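Local coordinates for pheromone cOB1/lipoprotein, YaeC family (PDB 4EF1), which probably binds methionine as a membrane-attached lipoprotein of the NlpA family, and is also named as the precursor of the pheromone cOB1, at residues 10-15 against 35-40; 79-84 against 223-228; 86-91 against 172-177; 126-131 against 142-147. One frame throughout, in Å; residues are numbered along the deposited sequence.

Contact 1 (10-15 against 35-40); sequences ASPVPH and VTTYTD
Pro-12 lays one side of its ring across the methyl branch of Thr-37, CG standing 3.6 Å from Thr-37 CG2, and the two side chains cross at about a right angle. The Thr-37 torsion explains the contact: CG2 is anti to the backbone N and OG1 is turned beside that N, so the methyl, not the hydroxyl, meets the proline. The ring also abuts the next residue, with Pro-12 CD 3.4 Å from Tyr-38 O.

Beside this apolar patch the backbones pair in parallel, Ala-10 opposite Thr-37. Ala-10 N donates to Thr-36 O at 2.9 Å, nearly along the C=O axis although bent to 145° at the hydrogen. Tyr-38 N returns a bond to Ala-10 O over 3.0 Å; it is straighter, but the donor lies above the carbonyl plane. The same oxygen receives a CA-H...O contact from Thr-37 CA at 3.3 Å. The Tyr-38 ring presents its edge to Ala-10 N and leans on helix 43-50.

Past this one bridged pair the chains part, and a water spans the gap, accepting from Ser-11 OG at 2.8 Å and donating to Tyr-38 O and Asp-40 O. The contact closes the beta-alpha-beta unit of strand 4-10, helix 12-28 and strand 31-37, at the carboxyl ends of its strands. From the start of that helix His-15, a residue of the selenomethionine pocket, bonds through NE2 to Asn-203. The buried Ser-11 hydroxyl donates a hydrogen bond to the water, which implies that the strand exit is held by directed polar bonds together with proline-methyl packing.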
# COMPACT_ATOMS: atom_id res chain seq x y z
N ALA A 10 -9.53 7.59 -3.65
CA ALA A 10 -9.08 6.24 -3.23
C ALA A 10 -8.63 5.37 -4.38
O ALA A 10 -9.08 5.56 -5.49
CB ALA A 10 -10.21 5.54 -2.50
N SER A 11 -7.81 4.34 -4.07
CA SER A 11 -7.44 3.33 -5.01
C SER A 11 -8.73 2.50 -5.21
O SER A 11 -9.54 2.45 -4.27
CB SER A 11 -6.34 2.44 -4.48
OG SER A 11 -5.09 3.13 -4.29
N PRO A 12 -8.90 1.85 -6.38
CA PRO A 12 -10.15 1.08 -6.64
C PRO A 12 -10.49 0.00 -5.62
O PRO A 12 -11.64 -0.12 -5.19
CB PRO A 12 -9.89 0.43 -7.98
CG PRO A 12 -8.85 1.27 -8.65
CD PRO A 12 -8.00 1.82 -7.54
N VAL A 13 -9.49 -0.81 -5.28
CA VAL A 13 -9.68 -1.97 -4.42
C VAL A 13 -8.46 -2.11 -3.54
O VAL A 13 -7.37 -2.10 -4.05
CB VAL A 13 -9.81 -3.29 -5.24
CG1 VAL A 13 -9.79 -4.51 -4.31
CG2 VAL A 13 -11.04 -3.28 -6.12
N PRO A 14 -8.64 -2.33 -2.23
CA PRO A 14 -9.92 -2.41 -1.54
C PRO A 14 -10.49 -1.02 -1.18
O PRO A 14 -11.64 -0.91 -0.86
CB PRO A 14 -9.57 -3.13 -0.24
CG PRO A 14 -8.17 -2.68 0.04
CD PRO A 14 -7.52 -2.58 -1.31
N HIS A 15 -9.69 0.02 -1.29
CA HIS A 15 -10.06 1.32 -0.70
C HIS A 15 -11.42 1.85 -1.10
O HIS A 15 -12.26 2.11 -0.24
CB HIS A 15 -9.00 2.37 -0.96
CG HIS A 15 -7.60 1.90 -0.62
ND1 HIS A 15 -6.98 0.93 -1.32
CD2 HIS A 15 -6.72 2.32 0.33
CE1 HIS A 15 -5.77 0.71 -0.82
NE2 HIS A 15 -5.59 1.57 0.18
N VAL A 35 -16.96 9.28 -3.34
CA VAL A 35 -15.69 8.63 -3.63
C VAL A 35 -15.24 8.94 -5.06
O VAL A 35 -16.04 8.88 -5.99
CB VAL A 35 -15.83 7.11 -3.48
CG1 VAL A 35 -14.51 6.42 -3.77
CG2 VAL A 35 -16.31 6.76 -2.09
N THR A 36 -13.96 9.29 -5.21
CA THR A 36 -13.34 9.50 -6.54
C THR A 36 -12.24 8.45 -6.60
O THR A 36 -11.49 8.35 -5.64
CB THR A 36 -12.76 10.90 -6.69
OG1 THR A 36 -13.83 11.84 -6.60
CG2 THR A 36 -12.07 11.10 -8.05
N THR A 37 -12.19 7.64 -7.66
CA THR A 37 -11.20 6.56 -7.81
C THR A 37 -10.01 7.07 -8.65
O THR A 37 -10.21 7.77 -9.64
CB THR A 37 -11.88 5.30 -8.44
OG1 THR A 37 -12.82 4.75 -7.50
CG2 THR A 37 -10.86 4.24 -8.83
N TYR A 38 -8.81 6.72 -8.23
CA TYR A 38 -7.53 7.05 -8.89
C TYR A 38 -6.74 5.75 -9.10
O TYR A 38 -6.74 4.86 -8.24
CB TYR A 38 -6.67 7.99 -8.03
CG TYR A 38 -7.29 9.33 -7.82
CD1 TYR A 38 -7.09 10.35 -8.74
CD2 TYR A 38 -8.11 9.59 -6.72
CE1 TYR A 38 -7.71 11.58 -8.59
CE2 TYR A 38 -8.73 10.84 -6.56
CZ TYR A 38 -8.51 11.83 -7.49
OH TYR A 38 -9.11 13.05 -7.36
N THR A 39 -6.11 5.63 -10.25
CA THR A 39 -5.36 4.44 -10.66
C THR A 39 -3.85 4.53 -10.38
O THR A 39 -3.14 3.59 -10.68
CB THR A 39 -5.60 4.20 -12.17
OG1 THR A 39 -5.11 5.32 -12.91
CG2 THR A 39 -7.09 4.04 -12.47
N ASP A 40 -3.41 5.64 -9.77
CA ASP A 40 -1.98 5.85 -9.52
C ASP A 40 -1.72 6.35 -8.11
O ASP A 40 -2.64 6.41 -7.28
CB ASP A 40 -1.45 6.87 -10.54
CG ASP A 40 -1.91 8.26 -10.22
OD1 ASP A 40 -3.12 8.42 -9.96
OD2 ASP A 40 -1.07 9.14 -10.14
O HOH W 1 -4.31 4.27 -6.72

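Contact 2 (79-84 against 223-228); sequences GAIHLE and VLRSKE. With MSE (selenomethionine), chain C.
Arg-225, in the last part of helix 215-225, has CG anti to the carbonyl carbon (chi1 -65°), and from CB and CG the chain runs extended to NE, carrying its tip to strand 75-83. The meetings start at CD, which comes within 4.2 Å of Ala-80 O. One atom further, NE donates to that oxygen at 2.9 Å, nearly along the C=O axis. Beyond CZ, NH2 donates to the same Ala-80 O at 2.8 Å, this time in the carbonyl plane and on a lone pair. The guanidinium thus grips a single acceptor side-on with two nitrogens, the oxygen lying only 9° out of its plane. Gly-79 CA lies 3.6 Å from Arg-225 NH2.

This joins helix 215-225 to an inner strand of the six-stranded sheet, where Ile-81 and His-82 both face Asn-203 in a classic beta bulge. Next to the arginine, Ile-81 CG2 packs on Leu-224 CB at 3.9 Å, the two side chains crossing at about a right angle, and Leu-224 continues onto Ile-205. A water donates to both Ile-81 O and Leu-224 O, linking strand and helix.

Further along the strand, His-82 NE2 donates to Glu-84 OE2 at 2.9 Å, in the ring plane and on the anti lone pair; Tyr-57 OH holds ND1. The other carboxylate oxygen, Glu-84 OE1, accepts from the selenomethionine N at 2.8 Å, so the histidine is a second-shell residue that positions the ligand's carboxylate partner.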
# COMPACT_ATOMS: atom_id res chain seq x y z
N GLY A 79 -5.26 9.10 10.34
CA GLY A 79 -5.29 7.82 11.05
C GLY A 79 -5.12 6.63 10.13
O GLY A 79 -5.60 6.63 9.02
N ALA A 80 -4.42 5.61 10.62
CA ALA A 80 -4.23 4.36 9.88
C ALA A 80 -5.53 3.55 9.92
O ALA A 80 -6.19 3.45 10.98
CB ALA A 80 -3.13 3.54 10.51
N ILE A 81 -5.83 2.91 8.80
CA ILE A 81 -7.04 2.10 8.65
C ILE A 81 -6.77 0.61 8.43
O ILE A 81 -7.43 -0.24 9.00
CB ILE A 81 -7.88 2.63 7.53
CG1 ILE A 81 -8.18 4.11 7.69
CG2 ILE A 81 -9.19 1.83 7.41
CD1 ILE A 81 -8.87 4.55 8.97
N HIS A 82 -5.78 0.28 7.61
CA HIS A 82 -5.46 -1.11 7.27
C HIS A 82 -4.08 -1.33 6.72
O HIS A 82 -3.49 -0.43 6.20
CB HIS A 82 -6.48 -1.65 6.27
CG HIS A 82 -6.25 -1.19 4.84
ND1 HIS A 82 -6.88 -0.14 4.31
CD2 HIS A 82 -5.48 -1.74 3.83
CE1 HIS A 82 -6.54 -0.01 3.04
NE2 HIS A 82 -5.65 -0.98 2.74
N LEU A 83 -3.64 -2.60 6.75
CA LEU A 83 -2.34 -3.07 6.22
C LEU A 83 -2.59 -3.96 4.99
O LEU A 83 -3.63 -4.68 4.88
CB LEU A 83 -1.63 -3.96 7.26
CG LEU A 83 -1.56 -3.55 8.72
CD1 LEU A 83 -0.77 -4.54 9.57
CD2 LEU A 83 -0.98 -2.15 8.83
N GLU A 84 -1.62 -3.93 4.07
CA GLU A 84 -1.62 -4.78 2.88
C GLU A 84 -0.24 -5.47 2.77
O GLU A 84 0.65 -4.97 2.04
CB GLU A 84 -1.81 -3.91 1.63
CG GLU A 84 -3.14 -3.27 1.53
CD GLU A 84 -3.31 -2.46 0.25
OE1 GLU A 84 -2.48 -2.53 -0.73
OE2 GLU A 84 -4.32 -1.73 0.27
N VAL A 223 -15.69 5.03 11.85
CA VAL A 223 -16.59 4.04 11.18
C VAL A 223 -15.72 3.01 10.47
O VAL A 223 -15.92 1.79 10.62
CB VAL A 223 -17.58 4.72 10.22
CG1 VAL A 223 -18.20 3.70 9.28
CG2 VAL A 223 -18.62 5.50 10.99
N LEU A 224 -14.66 3.48 9.80
CA LEU A 224 -13.71 2.58 9.14
C LEU A 224 -12.98 1.60 10.08
O LEU A 224 -12.63 0.49 9.65
CB LEU A 224 -12.70 3.36 8.32
CG LEU A 224 -13.18 4.02 7.05
CD1 LEU A 224 -12.06 4.91 6.52
CD2 LEU A 224 -13.66 2.97 6.03
N ARG A 225 -12.78 1.99 11.34
CA ARG A 225 -12.18 1.11 12.36
C ARG A 225 -13.19 0.34 13.20
O ARG A 225 -12.79 -0.50 14.03
CB ARG A 225 -11.30 1.94 13.30
CG ARG A 225 -10.11 2.56 12.62
CD ARG A 225 -9.44 3.51 13.57
NE ARG A 225 -8.10 3.88 13.14
CZ ARG A 225 -7.38 4.86 13.69
NH1 ARG A 225 -7.84 5.62 14.69
NH2 ARG A 225 -6.15 5.10 13.24
N SER A 226 -14.49 0.58 13.01
CA SER A 226 -15.49 -0.09 13.87
C SER A 226 -15.47 -1.60 13.62
O SER A 226 -15.17 -2.02 12.50
CB SER A 226 -16.90 0.44 13.62
OG SER A 226 -17.31 0.17 12.29
N LYS A 227 -15.80 -2.38 14.65
CA LYS A 227 -15.70 -3.83 14.61
C LYS A 227 -16.47 -4.43 13.42
O LYS A 227 -15.92 -5.29 12.74
CB LYS A 227 -16.21 -4.45 15.93
CG LYS A 227 -16.19 -5.98 16.00
CD LYS A 227 -16.91 -6.50 17.22
CE LYS A 227 -16.91 -8.05 17.29
NZ LYS A 227 -15.56 -8.67 17.29
N GLU A 228 -17.71 -3.98 13.18
CA GLU A 228 -18.53 -4.54 12.08
C GLU A 228 -17.85 -4.29 10.70
O GLU A 228 -17.84 -5.17 9.87
CB GLU A 228 -19.98 -4.00 12.10
CG GLU A 228 -20.09 -2.54 11.65
CD GLU A 228 -21.34 -1.81 12.08
OE1 GLU A 228 -22.42 -2.03 11.49
OE2 GLU A 228 -21.23 -0.94 12.96
N MSE C . -1.98 0.18 -0.94
CA MSE C . -0.47 0.28 -1.05
C MSE C . 0.26 -0.63 -0.06
O MSE C . -0.12 -0.69 1.12
OXT MSE C . 1.30 -1.25 -0.41
CB MSE C . 0.02 1.72 -0.93
CG MSE C . 1.51 1.93 -1.20
SE MSE C . 2.04 3.73 -0.74
CE MSE C . 1.08 4.75 -2.15
O HOH W 2 -10.25 -0.75 9.94

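Contact 3 (86-91 against 172-177); sequences VGLYSK and AVLINS. With MSE (selenomethionine), chain C.
Tyr-89 and Val-173 form an antiparallel hydrogen-bonded pair in which each backbone group answers the other. Tyr-89 N donates to Val-173 O at 2.8 Å, from above the carbonyl plane, and Val-173 N donates to Tyr-89 O, also at 2.8 Å but in the plane. Further along, Ile-175 N reaches Gly-87 O over a longer 3.2 Å, almost along the C=O axis. At the non-hydrogen-bonded pair between them, Leu-88 CD2 lies 4.0 Å from Leu-174 CB. The outward backbone groups pair on: Leu-88 with Ile-192 and Ala-193, Ala-172 and Leu-174 with Tyr-106.

Where the strands diverge, a water links Gly-87 N and Ile-175 O, which do not bond directly. It accepts from Gly-87 N, donates to Ile-175 O and to Ser-177 OG, and has a further hydrogen bond with Tyr-89 OH at 2.7 Å, in the plane of the phenol ring. Four bonds hold this water, and it in turn fixes the tip of the tyrosine. Nearer the root of the ring, Tyr-89 CD1 meets Ile-175 CD1 at 3.7 Å, the side chains crossing at about a right angle. Val-86 CG2, anti to its backbone N, rests on Leu-174 CG, whose side chain shares its sheet face with Leu-88.

Several side-chain polar atoms have partners too. Ser-90 OG bonds to Ala-171 O. Asn-176 ND2 donates to Asp-113 and, at a straight 165° over 2.9 Å, to the ligand carboxylate atom OXT. A central strand of the five-stranded sheet thus runs directly into the ligand pocket, as in periplasmic binding proteins, whose ligand lies in the cleft between two lobes.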
# COMPACT_ATOMS: atom_id res chain seq x y z
N VAL A 86 2.67 -7.09 1.52
CA VAL A 86 3.04 -7.08 0.11
C VAL A 86 3.72 -8.41 -0.29
O VAL A 86 4.47 -9.04 0.48
CB VAL A 86 3.96 -5.87 -0.18
CG1 VAL A 86 5.34 -6.08 0.47
CG2 VAL A 86 4.06 -5.58 -1.67
N GLY A 87 3.41 -8.85 -1.50
CA GLY A 87 4.00 -10.06 -2.04
C GLY A 87 4.89 -9.91 -3.25
O GLY A 87 4.80 -8.92 -4.00
N LEU A 88 5.74 -10.92 -3.42
CA LEU A 88 6.52 -11.14 -4.62
C LEU A 88 5.76 -12.23 -5.36
O LEU A 88 5.37 -13.25 -4.75
CB LEU A 88 7.95 -11.62 -4.33
CG LEU A 88 9.03 -10.60 -3.95
CD1 LEU A 88 10.23 -11.38 -3.40
CD2 LEU A 88 9.43 -9.67 -5.10
N TYR A 89 5.60 -12.03 -6.68
CA TYR A 89 4.83 -12.93 -7.57
C TYR A 89 5.67 -13.36 -8.77
O TYR A 89 6.57 -12.64 -9.21
CB TYR A 89 3.57 -12.22 -8.05
CG TYR A 89 2.66 -11.72 -6.93
CD1 TYR A 89 2.92 -10.53 -6.27
CD2 TYR A 89 1.50 -12.42 -6.60
CE1 TYR A 89 2.08 -10.08 -5.25
CE2 TYR A 89 0.65 -11.98 -5.60
CZ TYR A 89 0.93 -10.82 -4.93
OH TYR A 89 0.09 -10.38 -3.94
N SER A 90 5.41 -14.57 -9.27
CA SER A 90 6.11 -15.13 -10.45
C SER A 90 5.27 -16.24 -11.02
O SER A 90 4.80 -17.06 -10.27
CB SER A 90 7.45 -15.72 -10.06
OG SER A 90 8.14 -16.32 -11.17
N LYS A 91 5.12 -16.27 -12.33
CA LYS A 91 4.49 -17.38 -12.98
C LYS A 91 5.49 -18.53 -13.18
O LYS A 91 5.07 -19.68 -13.22
CB LYS A 91 3.91 -16.94 -14.33
CG LYS A 91 2.78 -15.95 -14.25
CD LYS A 91 2.24 -15.68 -15.63
CE LYS A 91 0.93 -14.92 -15.62
NZ LYS A 91 0.48 -14.86 -17.02
N ALA A 172 10.86 -12.56 -10.55
CA ALA A 172 9.73 -12.26 -9.64
C ALA A 172 9.49 -10.75 -9.60
O ALA A 172 10.39 -9.96 -9.91
CB ALA A 172 9.99 -12.81 -8.24
N VAL A 173 8.26 -10.37 -9.22
CA VAL A 173 7.77 -9.00 -9.28
C VAL A 173 7.11 -8.64 -7.93
O VAL A 173 6.27 -9.39 -7.46
CB VAL A 173 6.75 -8.84 -10.45
CG1 VAL A 173 6.28 -7.38 -10.63
CG2 VAL A 173 7.36 -9.31 -11.79
N LEU A 174 7.52 -7.53 -7.28
CA LEU A 174 6.78 -7.00 -6.09
C LEU A 174 5.56 -6.19 -6.56
O LEU A 174 5.72 -5.23 -7.30
CB LEU A 174 7.69 -6.09 -5.24
CG LEU A 174 7.23 -5.75 -3.80
CD1 LEU A 174 7.46 -6.93 -2.83
CD2 LEU A 174 7.96 -4.50 -3.33
N ILE A 175 4.35 -6.58 -6.17
CA ILE A 175 3.13 -5.93 -6.59
C ILE A 175 2.40 -5.44 -5.33
O ILE A 175 2.11 -6.25 -4.46
CB ILE A 175 2.18 -6.89 -7.36
CG1 ILE A 175 2.91 -7.57 -8.55
CG2 ILE A 175 0.95 -6.12 -7.77
CD1 ILE A 175 2.06 -8.58 -9.29
N ASN A 176 2.11 -4.13 -5.22
CA ASN A 176 1.34 -3.65 -4.07
C ASN A 176 -0.03 -4.37 -4.11
O ASN A 176 -0.62 -4.55 -5.17
CB ASN A 176 1.13 -2.12 -4.08
CG ASN A 176 2.42 -1.33 -4.05
OD1 ASN A 176 2.98 -1.03 -5.11
ND2 ASN A 176 2.85 -0.93 -2.86
N SER A 177 -0.52 -4.78 -2.96
CA SER A 177 -1.74 -5.62 -2.88
C SER A 177 -2.98 -5.00 -3.47
O SER A 177 -3.81 -5.73 -4.00
CB SER A 177 -2.00 -6.07 -1.46
OG SER A 177 -0.92 -6.85 -1.00
N MSE C . -1.98 0.18 -0.94
CA MSE C . -0.47 0.28 -1.05
C MSE C . 0.26 -0.63 -0.06
O MSE C . -0.12 -0.69 1.12
OXT MSE C . 1.30 -1.25 -0.41
CB MSE C . 0.02 1.72 -0.93
CG MSE C . 1.51 1.93 -1.20
SE MSE C . 2.04 3.73 -0.74
CE MSE C . 1.08 4.75 -2.15
O HOH W 3 0.79 -8.07 -2.82

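Contact 4 (126-131 against 142-147); sequences LITLKE and DIDKNT
A two-stranded antiparallel sheet with a classic beta bulge makes up this contact, strand 127-129 pairing with strand 143-146 near the surface. Asp-144 and Lys-145 both face Thr-128, which shifts the register by one residue. Thr-128 serves the bulge with backbone and side chain together: its O accepts from Asp-144 N at 2.8 Å, its OG1 from Lys-145 N at 2.9 Å, and its N donates to Lys-145 O. For this the hydroxyl takes the crowded position between backbone N and carbonyl carbon (chi1 68°). A water bridges OG1 to Asp-144 OD2, and the Lys-145 side chain lies alongside the threonine, CB 3.2 Å from Thr-128 OG1.

Regular pairing flanks the bulge. Thr-147 N donates to Leu-126 O at 3.0 Å. At the other end Lys-130 N reaches Asp-142 O at 2.7 Å, nearly along the C=O axis, while Lys-130 NZ bonds to Asp-141 O.

Apolar packing is looser: Ile-127 CD1 stands 4.3 Å from Ile-143 CG1, and both side chains lean on Leu-118 of helix 114-123. The Ile-127 and Asn-146 side chains lie side by side, pointing the same way; Asn-146 OD1 accepts from Leu-150 N and from a water shared with Leu-126 O. Two short strands joined by a 13-residue connection and interrupted by one bulge form an antiparallel beta-hairpin.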
# COMPACT_ATOMS: atom_id res chain seq x y z
N LEU A 126 17.96 -15.02 2.00
CA LEU A 126 18.70 -14.76 0.71
C LEU A 126 19.57 -13.53 0.72
O LEU A 126 20.48 -13.44 -0.08
CB LEU A 126 17.74 -14.64 -0.45
CG LEU A 126 16.96 -15.94 -0.77
CD1 LEU A 126 15.97 -15.68 -1.88
CD2 LEU A 126 17.97 -17.05 -1.12
N ILE A 127 19.27 -12.56 1.57
CA ILE A 127 20.12 -11.38 1.73
C ILE A 127 20.27 -10.97 3.20
O ILE A 127 19.46 -11.32 4.04
CB ILE A 127 19.62 -10.14 0.95
CG1 ILE A 127 18.31 -9.58 1.54
CG2 ILE A 127 19.59 -10.38 -0.59
CD1 ILE A 127 17.88 -8.23 1.02
N THR A 128 21.33 -10.21 3.48
CA THR A 128 21.46 -9.49 4.75
C THR A 128 21.75 -8.02 4.40
O THR A 128 22.18 -7.73 3.28
CB THR A 128 22.56 -10.07 5.62
OG1 THR A 128 23.84 -9.81 5.03
CG2 THR A 128 22.34 -11.56 5.85
N LEU A 129 21.48 -7.11 5.33
CA LEU A 129 21.78 -5.68 5.15
C LEU A 129 23.04 -5.37 5.92
O LEU A 129 23.37 -6.06 6.89
CB LEU A 129 20.60 -4.81 5.61
CG LEU A 129 19.30 -5.13 4.87
CD1 LEU A 129 18.14 -4.18 5.21
CD2 LEU A 129 19.54 -5.15 3.37
N LYS A 130 23.80 -4.36 5.47
CA LYS A 130 25.08 -4.01 6.11
C LYS A 130 24.88 -3.61 7.57
O LYS A 130 23.82 -3.10 7.92
CB LYS A 130 25.79 -2.85 5.39
CG LYS A 130 26.40 -3.18 4.05
CD LYS A 130 26.86 -1.93 3.32
CE LYS A 130 27.15 -2.22 1.86
NZ LYS A 130 27.27 -0.96 1.07
N GLU A 131 25.90 -3.88 8.38
CA GLU A 131 26.00 -3.42 9.77
C GLU A 131 25.91 -1.91 9.81
O GLU A 131 26.63 -1.21 9.08
CB GLU A 131 27.36 -3.81 10.39
CG GLU A 131 27.40 -5.14 11.11
CD GLU A 131 26.94 -5.04 12.56
OE1 GLU A 131 25.74 -4.77 12.78
OE2 GLU A 131 27.77 -5.25 13.46
N ASP A 142 22.33 -1.00 0.41
CA ASP A 142 22.56 -1.44 1.79
C ASP A 142 22.73 -2.95 1.94
O ASP A 142 23.05 -3.43 3.04
CB ASP A 142 21.46 -0.95 2.69
CG ASP A 142 21.42 0.55 2.79
OD1 ASP A 142 22.52 1.18 2.89
OD2 ASP A 142 20.30 1.09 2.82
N ILE A 143 22.58 -3.69 0.84
CA ILE A 143 22.75 -5.13 0.87
C ILE A 143 24.18 -5.50 1.16
O ILE A 143 25.10 -4.96 0.54
CB ILE A 143 22.31 -5.79 -0.45
CG1 ILE A 143 20.81 -5.62 -0.66
CG2 ILE A 143 22.72 -7.25 -0.48
CD1 ILE A 143 20.38 -6.08 -2.04
N ASP A 144 24.34 -6.45 2.08
CA ASP A 144 25.60 -7.05 2.43
C ASP A 144 25.67 -8.46 1.80
O ASP A 144 26.25 -8.61 0.72
CB ASP A 144 25.76 -7.04 3.96
CG ASP A 144 27.00 -7.74 4.43
OD1 ASP A 144 27.94 -7.96 3.63
OD2 ASP A 144 27.04 -8.05 5.64
N LYS A 145 25.12 -9.49 2.47
CA LYS A 145 25.07 -10.83 1.87
C LYS A 145 23.99 -10.85 0.80
O LYS A 145 22.93 -10.29 1.02
CB LYS A 145 24.81 -11.95 2.90
CG LYS A 145 25.95 -12.20 3.91
CD LYS A 145 27.05 -13.05 3.30
CE LYS A 145 28.17 -13.43 4.25
NZ LYS A 145 29.27 -14.16 3.54
N ASN A 146 24.28 -11.47 -0.34
CA ASN A 146 23.33 -11.70 -1.47
C ASN A 146 23.70 -13.08 -2.02
O ASN A 146 24.51 -13.20 -2.97
CB ASN A 146 23.49 -10.60 -2.52
CG ASN A 146 22.37 -10.61 -3.55
OD1 ASN A 146 21.59 -11.57 -3.65
ND2 ASN A 146 22.25 -9.52 -4.30
N THR A 147 23.08 -14.12 -1.43
CA THR A 147 23.45 -15.51 -1.70
C THR A 147 23.26 -15.90 -3.17
O THR A 147 24.12 -16.55 -3.76
CB THR A 147 22.68 -16.46 -0.76
OG1 THR A 147 22.96 -16.09 0.60
CG2 THR A 147 23.05 -17.93 -1.00
O HOH W 4 20.16 -13.89 -2.77
O HOH W 5 25.12 -9.46 7.30

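In the fold
Contacts 1 and 2 both reach the six-stranded sheet, with centres 16 Å apart, and meet where His-15 packs against His-82 and Glu-84. Contact 3 belongs to the five-stranded sheet on the other side of the chain's centre from contact 2, about 24 Å away between centres. Strand 75-83 is followed, after three residues, by strand 87-89, so the chain passes from one sheet to the other beside selenomethionine, which both contacts touch. Along the chain contact 1 closes first; contact 2 then encloses contact 3, which encloses contact 4. The hairpin of contact 4 lies about 35 Å from contact 2 between centres, away from the ligand. Two lobes around one ligand suit a binding protein.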